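Local coordinates for protein chitin deacetylase 1 (Bombyx mori, PDB 5ZNT) that hydrolyses the N-acetamido groups of N-acetyl-D-glucosamine units in chitin, releasing acetate and leaving chitosan, with a zinc ion as cofactor in its carbohydrate esterase 4 catalytic domain, at residues 171-176 with 193-198; 182-187 with 210-215; 216-221 with 229-234. One frame throughout, in Å; residues are numbered along the deposited sequence.

Interaction 1 (171-176 with 193-198)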
loop_
_atom_site.group_PDB
_atom_site.type_symbol
_atom_site.label_atom_id
_atom_site.label_comp_id
_atom_site.label_asym_id
_atom_site.label_seq_id
_atom_site.Cartn_x
_atom_site.Cartn_y
_atom_site.Cartn_z
ATOM N N THR A 171 -3.910 -2.254 -6.385
ATOM C CA THR A 171 -3.711 -3.548 -7.029
ATOM C C THR A 171 -3.388 -3.429 -8.516
ATOM O O THR A 171 -2.738 -4.316 -9.071
ATOM C CB THR A 171 -4.976 -4.408 -6.865
ATOM O OG1 THR A 171 -5.373 -4.423 -5.487
ATOM C CG2 THR A 171 -4.755 -5.821 -7.368
ATOM N N ILE A 172 -3.812 -2.351 -9.162
ATOM C CA ILE A 172 -3.668 -2.208 -10.606
ATOM C C ILE A 172 -2.253 -1.755 -10.929
ATOM O O ILE A 172 -1.758 -0.775 -10.363
ATOM C CB ILE A 172 -4.710 -1.220 -11.145
ATOM C CG1 ILE A 172 -6.101 -1.831 -10.970
ATOM C CG2 ILE A 172 -4.408 -0.874 -12.632
ATOM C CD1 ILE A 172 -7.219 -0.866 -11.295
ATOM N N THR A 173 -1.582 -2.486 -11.812
ATOM C CA THR A 173 -0.232 -2.142 -12.240
ATOM C C THR A 173 -0.281 -1.316 -13.524
ATOM O O THR A 173 -1.099 -1.581 -14.409
ATOM C CB THR A 173 0.591 -3.414 -12.457
ATOM O OG1 THR A 173 0.729 -4.119 -11.199
ATOM C CG2 THR A 173 1.929 -3.063 -12.970
ATOM N N ALA A 174 0.578 -0.293 -13.613
ATOM C CA ALA A 174 0.716 0.453 -14.858
ATOM C C ALA A 174 2.032 0.094 -15.508
ATOM O O ALA A 174 3.066 0.122 -14.834
ATOM C CB ALA A 174 0.649 1.971 -14.617
ATOM N N PRO A 175 2.054 -0.256 -16.792
ATOM C CA PRO A 175 3.325 -0.632 -17.413
ATOM C C PRO A 175 4.324 0.511 -17.337
ATOM O O PRO A 175 3.947 1.687 -17.313
ATOM C CB PRO A 175 2.941 -0.948 -18.873
ATOM C CG PRO A 175 1.687 -0.232 -19.105
ATOM C CD PRO A 175 0.946 -0.235 -17.761
ATOM N N LEU A 176 5.599 0.139 -17.253
ATOM C CA LEU A 176 6.708 1.086 -17.266
ATOM C C LEU A 176 6.490 2.139 -18.343
ATOM O O LEU A 176 6.263 1.810 -19.513
ATOM C CB LEU A 176 8.016 0.339 -17.509
ATOM C CG LEU A 176 9.261 1.227 -17.577
ATOM C CD1 LEU A 176 9.470 1.974 -16.267
ATOM C CD2 LEU A 176 10.507 0.448 -17.959
ATOM N N ARG A 193 -3.410 0.780 -20.165
ATOM C CA ARG A 193 -3.873 -0.563 -20.478
ATOM C C ARG A 193 -3.979 -1.415 -19.213
ATOM O O ARG A 193 -3.227 -1.239 -18.248
ATOM C CB ARG A 193 -2.915 -1.258 -21.444
ATOM C CG ARG A 193 -2.830 -0.642 -22.834
ATOM C CD ARG A 193 -2.093 -1.587 -23.776
ATOM N NE ARG A 193 -2.242 -1.112 -25.149
ATOM C CZ ARG A 193 -1.475 -0.172 -25.691
ATOM N NH1 ARG A 193 -0.509 0.380 -24.967
ATOM N NH2 ARG A 193 -1.691 0.225 -26.949
ATOM N N CYS A 194 -4.914 -2.356 -19.242
ATOM C CA CYS A 194 -4.955 -3.421 -18.244
ATOM C C CYS A 194 -3.717 -4.290 -18.416
ATOM O O CYS A 194 -3.541 -4.929 -19.456
ATOM C CB CYS A 194 -6.230 -4.240 -18.409
ATOM S SG CYS A 194 -6.531 -5.354 -17.001
ATOM N N HIS A 195 -2.851 -4.315 -17.408
ATOM C CA HIS A 195 -1.503 -4.846 -17.539
ATOM C C HIS A 195 -1.326 -6.085 -16.671
ATOM O O HIS A 195 -1.751 -6.112 -15.510
ATOM C CB HIS A 195 -0.474 -3.770 -17.157
ATOM C CG HIS A 195 0.950 -4.156 -17.423
ATOM N ND1 HIS A 195 1.450 -4.345 -18.694
ATOM C CD2 HIS A 195 1.986 -4.375 -16.575
ATOM C CE1 HIS A 195 2.729 -4.670 -18.617
ATOM N NE2 HIS A 195 3.079 -4.694 -17.342
ATOM N N GLY A 196 -0.712 -7.114 -17.245
ATOM C CA GLY A 196 -0.464 -8.356 -16.539
ATOM C C GLY A 196 -1.182 -9.561 -17.118
ATOM O O GLY A 196 -2.167 -9.438 -17.862
ATOM N N ASN A 197 -0.708 -10.743 -16.743
ATOM C CA ASN A 197 -1.206 -11.983 -17.322
ATOM C C ASN A 197 -2.669 -12.206 -16.962
ATOM O O ASN A 197 -3.017 -12.327 -15.782
ATOM C CB ASN A 197 -0.348 -13.153 -16.837
ATOM C CG ASN A 197 -0.852 -14.495 -17.334
ATOM O OD1 ASN A 197 -1.198 -14.645 -18.508
ATOM N ND2 ASN A 197 -0.902 -15.478 -16.438
ATOM N N LEU A 198 -3.526 -12.248 -17.983
ATOM C CA LEU A 198 -4.930 -12.625 -17.824
ATOM C C LEU A 198 -5.674 -11.707 -16.856
ATOM O O LEU A 198 -6.636 -12.129 -16.209
ATOM C CB LEU A 198 -5.057 -14.085 -17.367
ATOM C CG LEU A 198 -4.587 -15.184 -18.326
ATOM C CD1 LEU A 198 -4.411 -16.533 -17.601
ATOM C CD2 LEU A 198 -5.571 -15.310 -19.488
HETATM O O HOH W 1 -2.883 -4.936 -13.293
HETATM O O HOH W 2 -3.385 -2.753 -15.162
#
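Pro175 lies on one face of the His195 imidazole, a CH-pi contact in which CB sits 3.8 Å from the ring centroid and 15° off the ring normal. It joins the short strand 173-174 of the carbohydrate esterase 4 catalytic domain to the disulfide-bearing loop that leads from strand 184-185 to strand 209-214. Pro175 CB is displaced toward the rim, with His195 ND1 and CE1 as its nearest ring atoms. The proline CD reaches the other end of the histidine side chain, 3.9 Å from both CB and CG of His195, and the proline and histidine side chains run antiparallel to one another. Thr173 takes the edge of the ring instead: its CG2 methyl, anti to the backbone N, comes to 3.8 Å from His195 CD2, near the plane of the imidazole.

No direct hydrogen bond crosses between the backbones. Thr173 and His195, with CA atoms 6.1 Å apart, are joined through two waters. One accepts from Thr173 N and donates to His195 O; the other donates to Thr173 O and accepts from His195 N. Each water thus bridges an N-H of one residue to the C=O of the other.

Farther out, the rotation of the imidazole is restrained by a hydrogen bond between NE2 and Glu215 OE2, together with Pro175 over its face and Thr173 at its edge. Next to it in sequence, Cys194 is tied to Cys201 by a disulfide. The contact lies near the surface, with the Thr173 side chain about 11 Å from that of the zinc ligand His101; it is packing at some distance from the metal, not part of its coordination. The shorter water leg on the threonine side is the 2.7 Å bond to Thr173 O.

Interaction 2 (182-187 with 210-215). Unlike the reference sequence in segment 182-187: Trp182 (reference Cys).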
loop_
_atom_site.group_PDB
_atom_site.type_symbol
_atom_site.label_atom_id
_atom_site.label_comp_id
_atom_site.label_asym_id
_atom_site.label_seq_id
_atom_site.Cartn_x
_atom_site.Cartn_y
_atom_site.Cartn_z
ATOM N N TRP A 182 0.382 9.420 -12.023
ATOM C CA TRP A 182 -0.194 9.837 -10.755
ATOM C C TRP A 182 -1.390 8.939 -10.420
ATOM O O TRP A 182 -2.008 8.361 -11.324
ATOM C CB TRP A 182 -0.648 11.302 -10.830
ATOM C CG TRP A 182 0.486 12.260 -10.617
ATOM C CD1 TRP A 182 1.441 12.638 -11.537
ATOM C CD2 TRP A 182 0.817 12.932 -9.393
ATOM N NE1 TRP A 182 2.334 13.517 -10.951
ATOM C CE2 TRP A 182 1.965 13.719 -9.643
ATOM C CE3 TRP A 182 0.229 12.971 -8.117
ATOM C CZ2 TRP A 182 2.558 14.505 -8.657
ATOM C CZ3 TRP A 182 0.825 13.753 -7.136
ATOM C CH2 TRP A 182 1.972 14.516 -7.416
ATOM N N PRO A 183 -1.740 8.811 -9.136
ATOM C CA PRO A 183 -2.994 8.121 -8.784
ATOM C C PRO A 183 -4.162 8.727 -9.546
ATOM O O PRO A 183 -4.104 9.876 -9.999
ATOM C CB PRO A 183 -3.139 8.360 -7.273
ATOM C CG PRO A 183 -1.728 8.563 -6.790
ATOM C CD PRO A 183 -0.988 9.250 -7.942
ATOM N N TYR A 184 -5.229 7.944 -9.681
ATOM C CA TYR A 184 -6.421 8.408 -10.371
ATOM C C TYR A 184 -7.636 7.783 -9.699
ATOM O O TYR A 184 -7.525 6.760 -9.017
ATOM C CB TYR A 184 -6.353 8.080 -11.877
ATOM C CG TYR A 184 -6.107 6.622 -12.187
ATOM C CD1 TYR A 184 -7.168 5.719 -12.255
ATOM C CD2 TYR A 184 -4.820 6.148 -12.425
ATOM C CE1 TYR A 184 -6.954 4.383 -12.528
ATOM C CE2 TYR A 184 -4.590 4.809 -12.689
ATOM C CZ TYR A 184 -5.663 3.935 -12.738
ATOM O OH TYR A 184 -5.453 2.611 -13.010
ATOM N N THR A 185 -8.791 8.427 -9.844
ATOM C CA THR A 185 -10.022 7.805 -9.375
ATOM C C THR A 185 -10.636 6.975 -10.497
ATOM O O THR A 185 -10.327 7.148 -11.678
ATOM C CB THR A 185 -11.034 8.840 -8.866
ATOM O OG1 THR A 185 -11.489 9.654 -9.945
ATOM C CG2 THR A 185 -10.408 9.729 -7.808
ATOM N N MET A 186 -11.484 6.030 -10.115
ATOM C CA MET A 186 -12.046 5.107 -11.083
ATOM C C MET A 186 -13.394 5.575 -11.640
ATOM O O MET A 186 -14.096 4.777 -12.265
ATOM C CB MET A 186 -12.191 3.710 -10.465
ATOM C CG MET A 186 -10.876 3.029 -10.036
ATOM S SD MET A 186 -9.772 2.615 -11.415
ATOM C CE MET A 186 -10.939 2.208 -12.669
ATOM N N TYR A 187 -13.772 6.841 -11.426
ATOM C CA TYR A 187 -15.011 7.340 -12.026
ATOM C C TYR A 187 -14.931 7.335 -13.549
ATOM O O TYR A 187 -15.955 7.201 -14.231
ATOM C CB TYR A 187 -15.303 8.763 -11.565
ATOM C CG TYR A 187 -15.709 8.959 -10.126
ATOM C CD1 TYR A 187 -16.968 8.561 -9.671
ATOM C CD2 TYR A 187 -14.855 9.605 -9.230
ATOM C CE1 TYR A 187 -17.355 8.778 -8.357
ATOM C CE2 TYR A 187 -15.233 9.823 -7.913
ATOM C CZ TYR A 187 -16.482 9.416 -7.485
ATOM O OH TYR A 187 -16.829 9.646 -6.171
ATOM N N GLU A 210 -7.482 4.809 -7.140
ATOM C CA GLU A 210 -6.489 3.806 -7.498
ATOM C C GLU A 210 -5.103 4.363 -7.206
ATOM O O GLU A 210 -4.621 5.248 -7.924
ATOM C CB GLU A 210 -6.582 3.381 -8.963
ATOM C CG GLU A 210 -5.482 2.378 -9.360
ATOM C CD GLU A 210 -5.580 1.090 -8.538
ATOM O OE1 GLU A 210 -6.717 0.658 -8.273
ATOM O OE2 GLU A 210 -4.543 0.503 -8.171
ATOM N N MET A 211 -4.444 3.812 -6.185
ATOM C CA MET A 211 -3.037 4.120 -5.933
ATOM C C MET A 211 -2.217 3.256 -6.876
ATOM O O MET A 211 -1.670 2.215 -6.507
ATOM C CB MET A 211 -2.675 3.874 -4.473
ATOM C CG MET A 211 -3.236 4.939 -3.537
ATOM S SD MET A 211 -2.578 6.607 -3.868
ATOM C CE MET A 211 -0.805 6.344 -3.685
ATOM N N VAL A 212 -2.121 3.723 -8.128
ATOM C CA VAL A 212 -1.635 2.870 -9.199
ATOM C C VAL A 212 -0.202 2.457 -8.922
ATOM O O VAL A 212 0.596 3.219 -8.355
ATOM C CB VAL A 212 -1.778 3.598 -10.554
ATOM C CG1 VAL A 212 -0.950 4.904 -10.588
ATOM C CG2 VAL A 212 -1.416 2.687 -11.718
ATOM N N MET A 213 0.129 1.230 -9.299
ATOM C CA MET A 213 1.447 0.655 -9.047
ATOM C C MET A 213 2.246 0.775 -10.342
ATOM O O MET A 213 2.173 -0.085 -11.217
ATOM C CB MET A 213 1.328 -0.796 -8.575
ATOM C CG MET A 213 0.548 -0.946 -7.248
ATOM S SD MET A 213 0.279 -2.691 -6.757
ATOM C CE MET A 213 1.918 -3.204 -6.289
ATOM N N ASN A 214 3.007 1.869 -10.462
ATOM C CA ASN A 214 3.891 2.040 -11.610
ATOM C C ASN A 214 4.993 1.001 -11.575
ATOM O O ASN A 214 5.679 0.850 -10.563
ATOM C CB ASN A 214 4.522 3.433 -11.606
ATOM C CG ASN A 214 3.538 4.518 -11.922
ATOM O OD1 ASN A 214 3.124 4.675 -13.071
ATOM N ND2 ASN A 214 3.158 5.295 -10.906
ATOM N N GLU A 215 5.195 0.301 -12.691
ATOM C CA GLU A 215 6.350 -0.578 -12.776
ATOM C C GLU A 215 7.631 0.236 -12.673
ATOM O O GLU A 215 7.698 1.383 -13.112
ATOM C CB GLU A 215 6.348 -1.351 -14.093
ATOM C CG GLU A 215 5.284 -2.428 -14.177
ATOM C CD GLU A 215 5.442 -3.252 -15.448
ATOM O OE1 GLU A 215 5.893 -2.684 -16.471
ATOM O OE2 GLU A 215 5.127 -4.451 -15.414
#
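Glu210 N donates to Tyr184 O in a 2.7 Å hydrogen bond, with an N-H...O angle of 161° and the donor nearly along the C=O axis. The return bond, Tyr184 N to Glu210 O, is longer at 3.3 Å, and the two together define an antiparallel hydrogen-bonded pair. This pair attaches strand 184-185 to strand 209-214 in the mixed sheet of the deacetylase domain.

Both side chains leave the same face of that sheet and run alongside each other in the same direction. Tyr184 chi1 (55°) sets CG in the crowded position between the backbone N and the carbonyl carbon. Glu210 CB covers one face of the phenol in a CH-pi contact, 4.0 Å from the ring centroid and shifted toward CE1. Glu210 CG continues outward to 3.7 Å from Tyr184 OH, while the SD of Met186 flanks Glu210 CB at 4.1 Å. Val212 crosses the tyrosine at about a right angle, its CB 3.7 Å from Tyr184 CE2.

The contact is wholly buried, and two of its polar ends are held from outside the pair. Tyr184 OH hydrogen-bonds to His192 NE2, and Glu210 OE2 accepts a bond from Ile172 N and a weak one from Thr171 N. Glu210 OE1 lies close to Asp169 OD2, a like-charge approach that may raise the carboxylate's proton affinity.

Next to the bridge, Met211 is the centre of an inverse gamma turn, which interrupts strand 209-214. Its side chain starts away from segment 182-187, but bends at chi2 and chi3 bring its end back onto the Pro183 ring. Val306 of helix 303-311 also touches both Pro183 and Met211, so the bridge region packs against that helix. Met211 SD comes to 3.6 Å from Pro183 CG.

Interaction 3 (216-221 with 229-234)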
loop_
_atom_site.group_PDB
_atom_site.type_symbol
_atom_site.label_atom_id
_atom_site.label_comp_id
_atom_site.label_asym_id
_atom_site.label_seq_id
_atom_site.Cartn_x
_atom_site.Cartn_y
_atom_site.Cartn_z
ATOM N N LEU A 216 8.647 -0.360 -12.072
ATOM C CA LEU A 216 9.952 0.263 -12.001
ATOM C C LEU A 216 10.824 -0.280 -13.134
ATOM O O LEU A 216 10.604 -1.386 -13.631
ATOM C CB LEU A 216 10.607 0.008 -10.639
ATOM C CG LEU A 216 10.274 0.969 -9.467
ATOM C CD1 LEU A 216 8.835 1.355 -9.384
ATOM C CD2 LEU A 216 10.712 0.346 -8.140
ATOM N N ASP A 217 11.801 0.529 -13.547
ATOM C CA ASP A 217 12.731 0.199 -14.629
ATOM C C ASP A 217 13.888 -0.590 -14.031
ATOM O O ASP A 217 14.649 -0.075 -13.208
ATOM C CB ASP A 217 13.200 1.488 -15.313
ATOM C CG ASP A 217 14.157 1.248 -16.491
ATOM O OD1 ASP A 217 14.535 0.097 -16.792
ATOM O OD2 ASP A 217 14.532 2.254 -17.122
ATOM N N ARG A 218 14.002 -1.856 -14.407
ATOM C CA ARG A 218 15.019 -2.709 -13.809
ATOM C C ARG A 218 16.312 -2.750 -14.621
ATOM O O ARG A 218 17.216 -3.519 -14.278
ATOM C CB ARG A 218 14.474 -4.122 -13.669
ATOM C CG ARG A 218 14.237 -4.680 -15.040
ATOM C CD ARG A 218 14.203 -6.146 -15.046
ATOM N NE ARG A 218 12.865 -6.611 -14.744
ATOM C CZ ARG A 218 12.483 -7.866 -14.906
ATOM N NH1 ARG A 218 13.358 -8.755 -15.382
ATOM N NH2 ARG A 218 11.239 -8.226 -14.598
ATOM N N ARG A 219 16.411 -1.972 -15.700
ATOM C CA ARG A 219 17.583 -2.050 -16.566
ATOM C C ARG A 219 18.828 -1.632 -15.797
ATOM O O ARG A 219 18.872 -0.541 -15.220
ATOM C CB ARG A 219 17.390 -1.168 -17.800
ATOM C CG ARG A 219 16.511 -1.796 -18.872
ATOM C CD ARG A 219 16.299 -0.810 -20.008
ATOM N NE ARG A 219 15.870 0.491 -19.504
ATOM C CZ ARG A 219 15.921 1.623 -20.200
ATOM N NH1 ARG A 219 16.391 1.623 -21.443
ATOM N NH2 ARG A 219 15.514 2.759 -19.647
ATOM N N GLU A 220 19.833 -2.515 -15.781
ATOM C CA GLU A 220 21.080 -2.219 -15.080
ATOM C C GLU A 220 21.821 -1.060 -15.737
ATOM O O GLU A 220 22.528 -0.305 -15.061
ATOM C CB GLU A 220 21.956 -3.472 -15.042
ATOM C CG GLU A 220 23.030 -3.467 -13.967
ATOM C CD GLU A 220 23.641 -4.846 -13.757
ATOM O OE1 GLU A 220 24.643 -4.961 -13.008
ATOM O OE2 GLU A 220 23.110 -5.820 -14.341
ATOM N N ASP A 221 21.641 -0.883 -17.042
ATOM C CA ASP A 221 22.237 0.219 -17.789
ATOM C C ASP A 221 21.133 0.890 -18.593
ATOM O O ASP A 221 20.936 0.586 -19.777
ATOM C CB ASP A 221 23.363 -0.276 -18.692
ATOM C CG ASP A 221 24.223 0.851 -19.211
ATOM O OD1 ASP A 221 24.304 1.896 -18.523
ATOM O OD2 ASP A 221 24.802 0.698 -20.310
ATOM N N PRO A 229 10.817 -5.763 -19.614
ATOM C CA PRO A 229 9.596 -5.494 -18.845
ATOM C C PRO A 229 9.963 -4.860 -17.507
ATOM O O PRO A 229 11.007 -5.158 -16.925
ATOM C CB PRO A 229 8.972 -6.882 -18.656
ATOM C CG PRO A 229 9.603 -7.742 -19.744
ATOM C CD PRO A 229 10.992 -7.196 -19.906
ATOM N N GLY A 230 9.113 -3.955 -17.040
ATOM C CA GLY A 230 9.302 -3.374 -15.722
ATOM C C GLY A 230 8.944 -4.368 -14.623
ATOM O O GLY A 230 8.668 -5.544 -14.863
ATOM N N CYS A 231 8.940 -3.873 -13.381
ATOM C CA CYS A 231 8.550 -4.723 -12.258
ATOM C C CYS A 231 7.883 -3.858 -11.200
ATOM O O CYS A 231 8.375 -2.768 -10.889
ATOM C CB CYS A 231 9.757 -5.472 -11.666
ATOM S SG CYS A 231 11.223 -4.424 -11.364
ATOM N N ALA A 232 6.752 -4.327 -10.668
ATOM C CA ALA A 232 6.022 -3.527 -9.688
ATOM C C ALA A 232 6.472 -3.860 -8.266
ATOM O O ALA A 232 6.946 -2.983 -7.539
ATOM C CB ALA A 232 4.509 -3.719 -9.869
ATOM N N MET A 233 6.350 -5.119 -7.858
ATOM C CA MET A 233 6.911 -5.538 -6.580
ATOM C C MET A 233 8.423 -5.594 -6.696
ATOM O O MET A 233 8.962 -6.161 -7.655
ATOM C CB MET A 233 6.363 -6.902 -6.160
ATOM C CG MET A 233 4.839 -6.983 -6.096
ATOM S SD MET A 233 4.131 -5.820 -4.896
ATOM C CE MET A 233 4.952 -6.376 -3.393
ATOM N N VAL A 234 9.113 -5.020 -5.709
ATOM C CA VAL A 234 10.570 -4.976 -5.782
ATOM C C VAL A 234 11.146 -6.381 -5.911
ATOM O O VAL A 234 12.069 -6.615 -6.700
ATOM C CB VAL A 234 11.152 -4.231 -4.568
ATOM C CG1 VAL A 234 12.668 -4.252 -4.616
ATOM C CG2 VAL A 234 10.643 -2.797 -4.557
HETATM O O HOH W 3 12.763 -2.589 -16.976
#
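Pro229 presents its carbonyl oxygen to one face of the Arg218 guanidinium, 3.2 Å from NE, but the angle is too poor for a hydrogen bond. The two residues are linked instead through a water that accepts from Arg218 N and can donate to Pro229 O, 3.1 Å away. The bend at chi3 (86°) sets Arg218 NE near this carbonyl; NH2 lies 3.7 Å from Gly230 O. An alanine in place of Arg218 would probably leave the Pro229 carbonyl without its charged cover and open a gap beside Gly230.

At Gly230, CA lies 3.2 Å from Leu216 O, and a CB on this backbone would clash with that oxygen. Cys231 follows as the partner of Leu216. Leu216 N donates to Cys231 O at 2.7 Å with an almost straight angle of 176°, from above the carbonyl plane. The return bond, Cys231 N to Leu216 O, is 3.0 Å and lies in the carbonyl plane, on a lone pair. Cys231 SG packs against Arg218 CB.

Across from this segment, Asp217 OD1 accepts from Arg219 N in an Asx turn, and Arg219 grips the carboxylate side-on in a salt bridge. Leu216 and Cys231, the latter tied to Cys237 by a disulfide, form a single antiparallel hydrogen-bonded pair, an isolated beta bridge in the loop between strand 209-214 and helix 243-258.

From the N terminus, residues 171-176 come first, then 182-187, 193-198 and 210-215. Interaction 1 closes a loop that contains strand 184-185, and interaction 2 closes one that contains 193-198, so the two cross along the chain. Both meet strand 209-214: strand 173-174 pairs with it in parallel and strand 184-185 antiparallel. Interaction 3 follows in series, closing the short loop between 216-221 and 229-234. The chain runs straight from Glu215 into Leu216, and Met213 CE touches Met233 SD, tying interaction 2 to interaction 3. Leu176 packs on Asp217 and Thr173 on Ala232, so the sheet is joined to the loop before helix 243-258.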